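Local coordinates for glycoside hydrolase family 31 (Trueperella pyogenes, PDB 5I0F), which degrades cycloalternan as a retaining glycoside hydrolase, working through a covalent glycosyl-enzyme intermediate, at residues A687-T692 and L713-V718; D701-E706 and D721-Y726. All coordinates share one frame; numbering follows the deposited sequence.

Interaction 1 of 2, residues A687-T692 and L713-V718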
ATOM      1  N   ALA A 687      23.176  -6.397 -20.158  1.00 28.18           N
ATOM      2  CA  ALA A 687      23.158  -7.864 -20.257  1.00 28.63           C
ATOM      3  C   ALA A 687      22.938  -8.331 -21.694  1.00 28.83           C
ATOM      4  O   ALA A 687      21.995  -7.878 -22.347  1.00 28.50           O
ATOM      5  CB  ALA A 687      22.088  -8.442 -19.358  1.00 27.85           C
ATOM      6  N   THR A 688      23.817  -9.205 -22.191  1.00 29.55           N
ATOM      7  CA  THR A 688      23.643  -9.849 -23.510  1.00 30.06           C
ATOM      8  C   THR A 688      23.257 -11.327 -23.395  1.00 29.69           C
ATOM      9  O   THR A 688      22.749 -11.899 -24.361  1.00 29.43           O
ATOM     10  CB  THR A 688      24.926  -9.768 -24.344  1.00 31.60           C
ATOM     11  OG1 THR A 688      25.987 -10.388 -23.610  1.00 32.42           O
ATOM     12  CG2 THR A 688      25.289  -8.311 -24.624  1.00 32.06           C
ATOM     13  N   THR A 689      23.533 -11.953 -22.241  1.00 29.62           N
ATOM     14  CA  THR A 689      22.999 -13.281 -21.923  1.00 29.55           C
ATOM     15  C   THR A 689      22.366 -13.254 -20.533  1.00 28.22           C
ATOM     16  O   THR A 689      22.609 -12.337 -19.756  1.00 27.60           O
ATOM     17  CB  THR A 689      24.066 -14.407 -22.003  1.00 31.01           C
ATOM     18  OG1 THR A 689      24.936 -14.332 -20.874  1.00 31.52           O
ATOM     19  CG2 THR A 689      24.898 -14.323 -23.284  1.00 32.36           C
ATOM     20  N   TRP A 690      21.556 -14.264 -20.235  1.00 27.13           N
ATOM     21  CA  TRP A 690      20.855 -14.350 -18.957  1.00 26.10           C
ATOM     22  C   TRP A 690      20.665 -15.816 -18.613  1.00 26.62           C
ATOM     23  O   TRP A 690      20.324 -16.621 -19.482  1.00 27.20           O
ATOM     24  CB  TRP A 690      19.485 -13.656 -19.051  1.00 25.24           C
ATOM     25  CG  TRP A 690      18.903 -13.152 -17.722  1.00 23.78           C
ATOM     26  CD1 TRP A 690      17.784 -13.610 -17.095  1.00 23.52           C
ATOM     27  CD2 TRP A 690      19.419 -12.110 -16.903  1.00 23.45           C
ATOM     28  NE1 TRP A 690      17.552 -12.903 -15.945  1.00 22.88           N
ATOM     29  CE2 TRP A 690      18.550 -11.980 -15.796  1.00 23.16           C
ATOM     30  CE3 TRP A 690      20.522 -11.255 -17.000  1.00 24.01           C
ATOM     31  CZ2 TRP A 690      18.757 -11.032 -14.786  1.00 23.04           C
ATOM     32  CZ3 TRP A 690      20.731 -10.301 -15.995  1.00 24.16           C
ATOM     33  CH2 TRP A 690      19.851 -10.203 -14.899  1.00 23.38           C
ATOM     34  N   THR A 691      20.860 -16.144 -17.341  1.00 26.57           N
ATOM     35  CA  THR A 691      20.790 -17.504 -16.867  1.00 27.17           C
ATOM     36  C   THR A 691      19.538 -17.758 -16.029  1.00 26.46           C
ATOM     37  O   THR A 691      19.204 -16.966 -15.159  1.00 25.70           O
ATOM     38  CB  THR A 691      22.085 -17.836 -16.099  1.00 28.14           C
ATOM     39  OG1 THR A 691      23.181 -17.808 -17.036  1.00 29.26           O
ATOM     40  CG2 THR A 691      22.003 -19.197 -15.474  1.00 28.86           C
ATOM     41  N   THR A 692      18.876 -18.879 -16.296  1.00 26.69           N
ATOM     42  CA  THR A 692      17.662 -19.288 -15.611  1.00 26.87           C
ATOM     43  C   THR A 692      17.852 -20.687 -15.011  1.00 27.28           C
ATOM     44  O   THR A 692      18.398 -21.572 -15.674  1.00 27.14           O
ATOM     45  CB  THR A 692      16.514 -19.276 -16.649  1.00 27.11           C
ATOM     46  OG1 THR A 692      16.374 -17.945 -17.146  1.00 26.70           O
ATOM     47  CG2 THR A 692      15.196 -19.719 -16.065  1.00 27.37           C
ATOM     48  N   LEU A 713      20.873 -25.191 -14.723  1.00 33.27           N
ATOM     49  CA  LEU A 713      20.923 -23.806 -15.188  1.00 32.45           C
ATOM     50  C   LEU A 713      21.014 -23.809 -16.708  1.00 32.91           C
ATOM     51  O   LEU A 713      21.671 -24.673 -17.276  1.00 32.98           O
ATOM     52  CB  LEU A 713      22.144 -23.093 -14.615  1.00 32.80           C
ATOM     53  CG  LEU A 713      22.157 -22.911 -13.089  1.00 32.70           C
ATOM     54  CD1 LEU A 713      23.545 -22.521 -12.588  1.00 33.47           C
ATOM     55  CD2 LEU A 713      21.117 -21.885 -12.666  1.00 32.04           C
ATOM     56  N   VAL A 714      20.353 -22.854 -17.360  1.00 32.19           N
ATOM     57  CA  VAL A 714      20.491 -22.642 -18.807  1.00 33.08           C
ATOM     58  C   VAL A 714      20.765 -21.171 -19.085  1.00 33.10           C
ATOM     59  O   VAL A 714      20.300 -20.310 -18.342  1.00 31.27           O
ATOM     60  CB  VAL A 714      19.252 -23.110 -19.605  1.00 33.51           C
ATOM     61  CG1 VAL A 714      19.074 -24.608 -19.428  1.00 34.44           C
ATOM     62  CG2 VAL A 714      17.983 -22.381 -19.181  1.00 32.95           C
ATOM     63  N   THR A 715      21.514 -20.902 -20.155  1.00 33.90           N
ATOM     64  CA  THR A 715      21.856 -19.542 -20.561  1.00 35.08           C
ATOM     65  C   THR A 715      21.235 -19.220 -21.936  1.00 35.13           C
ATOM     66  O   THR A 715      21.170 -20.066 -22.803  1.00 36.17           O
ATOM     67  CB  THR A 715      23.373 -19.332 -20.528  1.00 36.96           C
ATOM     68  OG1 THR A 715      23.823 -19.518 -19.180  1.00 38.12           O
ATOM     69  CG2 THR A 715      23.759 -17.922 -20.965  1.00 37.61           C
ATOM     70  N   ARG A 716      20.763 -17.989 -22.084  1.00 33.78           N
ATOM     71  CA  ARG A 716      19.965 -17.532 -23.231  1.00 33.39           C
ATOM     72  C   ARG A 716      20.547 -16.194 -23.665  1.00 32.20           C
ATOM     73  O   ARG A 716      20.726 -15.310 -22.819  1.00 30.58           O
ATOM     74  CB  ARG A 716      18.511 -17.315 -22.748  1.00 33.40           C
ATOM     75  CG  ARG A 716      17.471 -16.820 -23.754  1.00 33.85           C
ATOM     76  CD  ARG A 716      17.311 -17.859 -24.807  1.00 35.15           C
ATOM     77  NE  ARG A 716      16.199 -17.741 -25.738  1.00 34.53           N
ATOM     78  CZ  ARG A 716      16.198 -17.051 -26.872  1.00 33.93           C
ATOM     79  NH1 ARG A 716      17.164 -16.192 -27.191  1.00 33.81           N
ATOM     80  NH2 ARG A 716      15.162 -17.189 -27.671  1.00 34.17           N
ATOM     81  N   ALA A 717      20.831 -16.042 -24.960  1.00 31.32           N
ATOM     82  CA  ALA A 717      21.026 -14.713 -25.555  1.00 30.91           C
ATOM     83  C   ALA A 717      19.779 -13.837 -25.296  1.00 29.91           C
ATOM     84  O   ALA A 717      18.659 -14.300 -25.510  1.00 29.46           O
ATOM     85  CB  ALA A 717      21.278 -14.829 -27.059  1.00 31.51           C
ATOM     86  N   VAL A 718      19.970 -12.588 -24.873  1.00 28.82           N
ATOM     87  CA  VAL A 718      18.839 -11.694 -24.584  1.00 28.09           C
ATOM     88  C   VAL A 718      18.927 -10.329 -25.293  1.00 28.35           C
ATOM     89  O   VAL A 718      19.143  -9.280 -24.667  1.00 27.79           O
ATOM     90  CB  VAL A 718      18.607 -11.527 -23.057  1.00 27.28           C
ATOM     91  CG1 VAL A 718      18.029 -12.805 -22.474  1.00 27.26           C
ATOM     92  CG2 VAL A 718      19.875 -11.133 -22.314  1.00 27.54           C
TER
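T691 and T715 face each other as a non-hydrogen-bonded antiparallel pair, CA to CA 4.3 Å, and their hydroxyls meet: T691 OG1 lies 2.8 Å from T715 OG1, a hydrogen bond in which either could donate. In each, OG1 stands anti to the carbonyl carbon (chi1 -66° in T691), which leaves CG2 beside that carbon. T715 CG2 reaches T689 CB at 3.7 Å, while T691 CG2 touches L713 CD2. This threonine face is the solvent side: T689, T715 and A717 are exposed, whereas T692 and V718 are buried. The backbones form a two-stranded antiparallel sheet of the C-terminal domain, strands 689-694 and 712-717. Paired bonds join W690 to R716 and T692 to V714; those of the second pair are straighter, 165° at hydrogen for T692 N to V714 O against 141° for W690 N to R716 O. Packing tightens on the other face. Beyond the strand end, V718 N donates to T688 O at 2.9 Å, from well above the carbonyl plane. V718 points its side chain at the first strand: CG1 meets W690 CB at 3.8 Å and CG2 lies 3.6 Å from T688 C. Y726 of strand 725-728 packs against T692, V714 and R716, and N680 binds T692 OG1.

Interaction 2 of 2, residues D701-E706 and D721-Y726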
ATOM      1  N   ASP A 701      11.783 -23.354 -25.074  1.00 32.10           N
ATOM      2  CA  ASP A 701      12.004 -21.912 -25.237  1.00 31.42           C
ATOM      3  C   ASP A 701      10.795 -21.305 -25.925  1.00 31.06           C
ATOM      4  O   ASP A 701      10.346 -21.797 -26.963  1.00 30.90           O
ATOM      5  CB  ASP A 701      13.265 -21.613 -26.041  1.00 31.86           C
ATOM      6  CG  ASP A 701      13.668 -20.139 -25.978  1.00 31.57           C
ATOM      7  OD1 ASP A 701      13.175 -19.330 -26.789  1.00 30.56           O
ATOM      8  OD2 ASP A 701      14.502 -19.788 -25.120  1.00 30.88           O
ATOM      9  N   TYR A 702      10.253 -20.248 -25.322  1.00 29.87           N
ATOM     10  CA  TYR A 702       9.034 -19.620 -25.832  1.00 29.81           C
ATOM     11  C   TYR A 702       9.199 -19.034 -27.230  1.00 29.68           C
ATOM     12  O   TYR A 702       8.228 -18.973 -28.003  1.00 29.22           O
ATOM     13  CB  TYR A 702       8.645 -18.508 -24.875  1.00 29.87           C
ATOM     14  CG  TYR A 702       7.277 -17.934 -25.078  1.00 30.40           C
ATOM     15  CD1 TYR A 702       6.163 -18.566 -24.534  1.00 30.37           C
ATOM     16  CD2 TYR A 702       7.092 -16.739 -25.784  1.00 30.52           C
ATOM     17  CE1 TYR A 702       4.902 -18.033 -24.685  1.00 31.19           C
ATOM     18  CE2 TYR A 702       5.822 -16.207 -25.949  1.00 31.41           C
ATOM     19  CZ  TYR A 702       4.737 -16.863 -25.382  1.00 31.54           C
ATOM     20  OH  TYR A 702       3.465 -16.372 -25.513  1.00 34.14           O
ATOM     21  N   TRP A 703      10.422 -18.592 -27.539  1.00 29.27           N
ATOM     22  CA  TRP A 703      10.711 -17.814 -28.735  1.00 29.61           C
ATOM     23  C   TRP A 703      11.251 -18.685 -29.878  1.00 31.79           C
ATOM     24  O   TRP A 703      10.896 -18.460 -31.028  1.00 32.59           O
ATOM     25  CB  TRP A 703      11.708 -16.698 -28.417  1.00 28.63           C
ATOM     26  CG  TRP A 703      11.341 -15.921 -27.192  1.00 27.88           C
ATOM     27  CD1 TRP A 703      11.905 -16.028 -25.951  1.00 27.26           C
ATOM     28  CD2 TRP A 703      10.299 -14.958 -27.082  1.00 27.03           C
ATOM     29  NE1 TRP A 703      11.283 -15.166 -25.076  1.00 26.41           N
ATOM     30  CE2 TRP A 703      10.284 -14.509 -25.745  1.00 26.35           C
ATOM     31  CE3 TRP A 703       9.371 -14.427 -27.989  1.00 27.16           C
ATOM     32  CZ2 TRP A 703       9.391 -13.547 -25.295  1.00 25.88           C
ATOM     33  CZ3 TRP A 703       8.487 -13.470 -27.542  1.00 26.45           C
ATOM     34  CH2 TRP A 703       8.504 -13.042 -26.199  1.00 26.23           C
ATOM     35  N   SER A 704      12.092 -19.669 -29.555  1.00 32.74           N
ATOM     36  CA  SER A 704      12.797 -20.469 -30.564  1.00 34.25           C
ATOM     37  C   SER A 704      12.342 -21.910 -30.671  1.00 35.80           C
ATOM     38  O   SER A 704      12.755 -22.592 -31.610  1.00 36.62           O
ATOM     39  CB  SER A 704      14.291 -20.474 -30.254  1.00 34.23           C
ATOM     40  OG  SER A 704      14.555 -21.219 -29.071  1.00 33.96           O
ATOM     41  N   GLY A 705      11.550 -22.397 -29.711  1.00 36.00           N
ATOM     42  CA  GLY A 705      11.170 -23.807 -29.655  1.00 37.32           C
ATOM     43  C   GLY A 705      12.216 -24.779 -29.101  1.00 38.87           C
ATOM     44  O   GLY A 705      11.913 -25.952 -28.924  1.00 39.51           O
ATOM     45  N   GLU A 706      13.418 -24.293 -28.781  1.00 39.94           N
ATOM     46  CA  GLU A 706      14.514 -25.138 -28.304  1.00 41.77           C
ATOM     47  C   GLU A 706      14.165 -25.826 -26.977  1.00 41.01           C
ATOM     48  O   GLU A 706      13.697 -25.180 -26.024  1.00 37.59           O
ATOM     49  CB  GLU A 706      15.779 -24.293 -28.107  1.00 43.61           C
ATOM     50  CG  GLU A 706      17.072 -25.093 -27.994  1.00 46.28           C
ATOM     51  CD  GLU A 706      18.192 -24.347 -27.287  1.00 48.02           C
ATOM     52  OE1 GLU A 706      18.028 -23.165 -26.883  1.00 50.54           O
ATOM     53  OE2 GLU A 706      19.257 -24.963 -27.110  1.00 50.53           O
ATOM     54  N   ASP A 721      14.343  -7.864 -27.902  1.00 27.37           N
ATOM     55  CA  ASP A 721      13.149  -8.603 -28.322  1.00 27.85           C
ATOM     56  C   ASP A 721      12.949  -9.949 -27.622  1.00 26.98           C
ATOM     57  O   ASP A 721      11.993 -10.652 -27.937  1.00 26.59           O
ATOM     58  CB  ASP A 721      13.106  -8.778 -29.849  1.00 30.41           C
ATOM     59  CG  ASP A 721      14.336  -9.423 -30.413  1.00 32.49           C
ATOM     60  OD1 ASP A 721      15.347  -9.629 -29.714  1.00 33.69           O
ATOM     61  OD2 ASP A 721      14.318  -9.694 -31.616  1.00 37.26           O
ATOM     62  N   ILE A 722      13.822 -10.298 -26.673  1.00 25.80           N
ATOM     63  CA  ILE A 722      13.698 -11.527 -25.859  1.00 24.72           C
ATOM     64  C   ILE A 722      13.600 -11.178 -24.368  1.00 23.58           C
ATOM     65  O   ILE A 722      14.351 -10.352 -23.883  1.00 22.90           O
ATOM     66  CB  ILE A 722      14.955 -12.421 -26.024  1.00 25.22           C
ATOM     67  CG1 ILE A 722      15.191 -12.762 -27.510  1.00 26.03           C
ATOM     68  CG2 ILE A 722      14.904 -13.676 -25.153  1.00 25.10           C
ATOM     69  CD1 ILE A 722      14.138 -13.647 -28.134  1.00 26.30           C
ATOM     70  N   ILE A 723      12.687 -11.846 -23.672  1.00 22.67           N
ATOM     71  CA  ILE A 723      12.747 -12.019 -22.223  1.00 22.44           C
ATOM     72  C   ILE A 723      12.717 -13.543 -22.017  1.00 22.75           C
ATOM     73  O   ILE A 723      11.877 -14.200 -22.607  1.00 22.71           O
ATOM     74  CB  ILE A 723      11.608 -11.305 -21.450  1.00 21.30           C
ATOM     75  CG1 ILE A 723      11.645 -11.707 -19.960  1.00 21.20           C
ATOM     76  CG2 ILE A 723      10.230 -11.555 -22.056  1.00 21.27           C
ATOM     77  CD1 ILE A 723      10.589 -11.040 -19.094  1.00 20.42           C
ATOM     78  N   PRO A 724      13.636 -14.100 -21.192  1.00 22.74           N
ATOM     79  CA  PRO A 724      13.648 -15.546 -21.030  1.00 23.22           C
ATOM     80  C   PRO A 724      12.339 -16.097 -20.451  1.00 22.98           C
ATOM     81  O   PRO A 724      11.892 -15.686 -19.366  1.00 22.43           O
ATOM     82  CB  PRO A 724      14.838 -15.793 -20.096  1.00 23.28           C
ATOM     83  CG  PRO A 724      15.736 -14.631 -20.326  1.00 23.31           C
ATOM     84  CD  PRO A 724      14.810 -13.475 -20.562  1.00 22.84           C
ATOM     85  N   VAL A 725      11.722 -16.985 -21.215  1.00 22.93           N
ATOM     86  CA  VAL A 725      10.443 -17.569 -20.889  1.00 23.12           C
ATOM     87  C   VAL A 725      10.509 -19.005 -21.364  1.00 24.56           C
ATOM     88  O   VAL A 725      10.849 -19.244 -22.534  1.00 24.89           O
ATOM     89  CB  VAL A 725       9.261 -16.853 -21.594  1.00 22.74           C
ATOM     90  CG1 VAL A 725       7.957 -17.634 -21.404  1.00 22.81           C
ATOM     91  CG2 VAL A 725       9.097 -15.424 -21.067  1.00 22.14           C
ATOM     92  N   TYR A 726      10.182 -19.938 -20.472  1.00 24.69           N
ATOM     93  CA  TYR A 726      10.224 -21.372 -20.778  1.00 26.23           C
ATOM     94  C   TYR A 726       8.859 -21.985 -20.506  1.00 26.76           C
ATOM     95  O   TYR A 726       8.245 -21.684 -19.489  1.00 25.16           O
ATOM     96  CB  TYR A 726      11.306 -22.048 -19.936  1.00 26.47           C
ATOM     97  CG  TYR A 726      12.686 -21.489 -20.222  1.00 26.72           C
ATOM     98  CD1 TYR A 726      13.143 -20.369 -19.558  1.00 26.01           C
ATOM     99  CD2 TYR A 726      13.519 -22.070 -21.197  1.00 27.62           C
ATOM    100  CE1 TYR A 726      14.405 -19.842 -19.809  1.00 26.46           C
ATOM    101  CE2 TYR A 726      14.789 -21.554 -21.467  1.00 28.07           C
ATOM    102  CZ  TYR A 726      15.233 -20.443 -20.770  1.00 27.11           C
ATOM    103  OH  TYR A 726      16.470 -19.882 -21.005  1.00 27.32           O
TER
HETATM  104  O   HOH W   1      13.550 -18.171 -23.165  1.00 28.89           O
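The turn that follows strand 698-701, leading into strand 707-709, packs here against the approach to strand 725-728, with W703 as its main contact residue. The indole NE1 donates to I723 O at 2.7 Å. This oxygen lies at the ring edge, only 10° out of the indole plane, whereas the N-H arrives above the carbonyl plane, 37° out of it. I722 CD1 sits over one face of the same ring, 4.0 Å from the centroid of the five-membered ring and 24° off its normal, a CH-pi contact. Y702 CD2 lies over the opposite face, so the indole is sandwiched while its N-H is held by a backbone acceptor. I723 CG2 touches CZ2 of the six-membered ring, and Y625 and V628 of helix 617-646 also touch the W703 side chain.

D701 OD1 organises the turn: its bond from W703 N, at 2.9 Å, defines an Asx turn, and a second from S704 N makes it an Asx motif. CG of D701 is anti to its backbone N, and OD1 lies between the two amides: W703 N is above the carboxylate plane and S704 N on the anti side, on the other face. D701 and Y726 form a non-hydrogen-bonded antiparallel pair within the six-stranded antiparallel sheet, where strands 698-701 and 725-728 are neighbours. One residue on, Y702 N donates to V725 O at 3.0 Å, and Y702 CB packs on V725 CG1 at 3.6 Å, the two side chains lying side by side and pointing the same way. A water donates to D701 OD2 at 2.7 Å and accepts from V725 N; it also stands over one face of the Y726 ring, offset toward the rim. OD2 has a second partner, forming a salt bridge with R716 of strand 712-717.

Both contacts belong to the C-terminal domain, their centres 11 Å apart and their segments alternating along the chain. Interaction 1 is a surface contact, much of it exposed, and rests mainly on regular strand pairing. Interaction 2 is partly buried, none of its touching residues being fully exposed; it joins a turn to a strand approach through side-chain-to-backbone bonds, aromatic contacts and a bridging water. They meet directly: the R716-D701 salt bridge couples a strand residue of the first to the turn of the second, and V718 CG1 packs on P724 CG at 3.6 Å. Thus the two-stranded sheet lies against the six-stranded one.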